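PDB 4EV1: anabena Tic22 from Anabaena sp., which is probably a chaperone of the Tic22-like family that takes part in protein transport in this cyanobacterium, possibly at or near the thylakoids. Local coordinates for residues Leu193-Leu196 with Gln197-Asp201. Sequence-based numbering, arbitrary orientation.
Sequences LQTL and QDKND
Q197 reaches back one helical turn over L193, its amide carbon CD resting 4.1 Å from the branch carbon CG of L193. Its CG stands anti to the carbonyl carbon (chi1 -68°) and the chain runs extended beyond, which brings CG to 3.2 Å from L193 O before the amide passes obliquely across the leucine. Glutamine suits this border position: its methylenes lie on the carbonyl oxygen of L193, while NE2 donates onward to the hydroxyl of Y89 in helix 85-94. L193 and L196 both touch I7 of helix 4-11, where a greasy branched side chain suits the packing. Replacing Q197 with alanine is likely to leave the Y89 hydroxyl without this amide partner and to bare the flank of L193.

The contact is the C-terminal end of helix 189-198 in the Tic22 fold, at the surface but with one face against helices 4-11 and 85-94. The bond from Q197 N to L193 O is 2.8 Å long and nearly in line with the C=O. Beyond it D198 N donates weakly to Q194 O and also, at 3.2 Å, to T195 O from above that carbonyl's plane, an i to i+3 bond of the kind seen in a 3-10 turn. K199 N gives T195 O a second, weak bond, and K199 itself leaves helical geometry.

T195 OG1 hydrogen-bonds to G191 O, so the preceding turn satisfies the hydroxyl, and CG2, anti to the backbone N, meets the aliphatic CG of K199 at 4.1 Å. D198 and K199 are exposed, as suits charged residues at a helix end. The carboxylate of D198 lies against Q194 O, with OD2 3.2 Å away; both are acceptors, and this proximity is probably mildly unfavourable.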
loop_
_atom_site.group_PDB
_atom_site.type_symbol
_atom_site.label_atom_id
_atom_site.label_comp_id
_atom_site.label_asym_id
_atom_site.label_seq_id
_atom_site.Cartn_x
_atom_site.Cartn_y
_atom_site.Cartn_z
ATOM N N LEU A 193 5.976 -7.987 3.413
ATOM C CA LEU A 193 6.780 -8.265 2.209
ATOM C C LEU A 193 8.085 -9.056 2.539
ATOM O O LEU A 193 8.435 -10.028 1.852
ATOM C CB LEU A 193 7.055 -6.948 1.454
ATOM C CG LEU A 193 7.851 -7.084 0.158
ATOM C CD1 LEU A 193 7.023 -7.797 -0.924
ATOM C CD2 LEU A 193 8.295 -5.708 -0.304
ATOM N N GLN A 194 8.770 -8.671 3.613
ATOM C CA GLN A 194 10.011 -9.351 3.994
ATOM C C GLN A 194 9.728 -10.806 4.408
ATOM O O GLN A 194 10.510 -11.724 4.092
ATOM C CB GLN A 194 10.836 -8.542 5.021
ATOM C CG GLN A 194 10.393 -8.644 6.464
ATOM C CD GLN A 194 11.346 -7.963 7.457
ATOM O OE1 GLN A 194 12.583 -8.064 7.337
ATOM N NE2 GLN A 194 10.767 -7.271 8.453
ATOM N N THR A 195 8.583 -11.035 5.052
ATOM C CA THR A 195 8.133 -12.426 5.296
ATOM C C THR A 195 7.922 -13.204 3.999
ATOM O O THR A 195 8.387 -14.359 3.867
ATOM C CB THR A 195 6.825 -12.504 6.118
ATOM O OG1 THR A 195 7.003 -11.842 7.374
ATOM C CG2 THR A 195 6.416 -13.989 6.320
ATOM N N LEU A 196 7.220 -12.606 3.039
ATOM C CA LEU A 196 6.972 -13.294 1.753
ATOM C C LEU A 196 8.298 -13.536 0.980
ATOM O O LEU A 196 8.413 -14.501 0.231
ATOM C CB LEU A 196 6.005 -12.511 0.870
ATOM C CG LEU A 196 4.615 -12.181 1.428
ATOM C CD1 LEU A 196 3.900 -11.244 0.488
ATOM C CD2 LEU A 196 3.826 -13.425 1.634
ATOM N N GLN A 197 9.275 -12.659 1.163
ATOM C CA GLN A 197 10.589 -12.814 0.519
ATOM C C GLN A 197 11.455 -13.892 1.230
ATOM O O GLN A 197 12.267 -14.550 0.581
ATOM C CB GLN A 197 11.339 -11.476 0.501
ATOM C CG GLN A 197 10.724 -10.402 -0.410
ATOM C CD GLN A 197 11.394 -9.033 -0.297
ATOM O OE1 GLN A 197 11.827 -8.614 0.770
ATOM N NE2 GLN A 197 11.446 -8.314 -1.410
ATOM N N ASP A 198 11.275 -14.060 2.555
ATOM C CA ASP A 198 12.218 -14.830 3.406
ATOM C C ASP A 198 11.779 -16.234 3.843
ATOM O O ASP A 198 12.595 -16.996 4.369
ATOM C CB ASP A 198 12.598 -14.018 4.661
ATOM C CG ASP A 198 13.338 -12.733 4.324
ATOM O OD1 ASP A 198 13.780 -12.595 3.162
ATOM O OD2 ASP A 198 13.471 -11.853 5.208
ATOM N N LYS A 199 10.509 -16.586 3.658
ATOM C CA LYS A 199 10.023 -17.883 4.153
ATOM C C LYS A 199 9.661 -18.892 3.046
ATOM O O LYS A 199 9.258 -18.497 1.948
ATOM C CB LYS A 199 8.853 -17.673 5.116
ATOM C CG LYS A 199 9.250 -16.925 6.363
ATOM C CD LYS A 199 8.657 -17.561 7.616
ATOM C CE LYS A 199 9.197 -16.928 8.908
ATOM N NZ LYS A 199 8.087 -16.768 9.906
ATOM N N ASN A 200 9.838 -20.188 3.341
ATOM C CA ASN A 200 9.418 -21.289 2.443
ATOM C C ASN A 200 8.008 -21.825 2.788
ATOM O O ASN A 200 7.386 -22.548 1.993
ATOM C CB ASN A 200 10.431 -22.460 2.475
ATOM C CG ASN A 200 11.547 -22.339 1.417
ATOM O OD1 ASN A 200 11.362 -21.761 0.348
ATOM N ND2 ASN A 200 12.714 -22.920 1.720
ATOM N N ASP A 201 7.525 -21.478 3.974
ATOM C CA ASP A 201 6.214 -21.929 4.481
ATOM C C ASP A 201 5.150 -21.820 3.375
ATOM O O ASP A 201 4.823 -20.730 2.898
ATOM C CB ASP A 201 5.834 -21.131 5.741
ATOM C CG ASP A 201 6.994 -21.035 6.765
ATOM O OD1 ASP A 201 8.089 -21.547 6.476
ATOM O OD2 ASP A 201 6.842 -20.453 7.854
#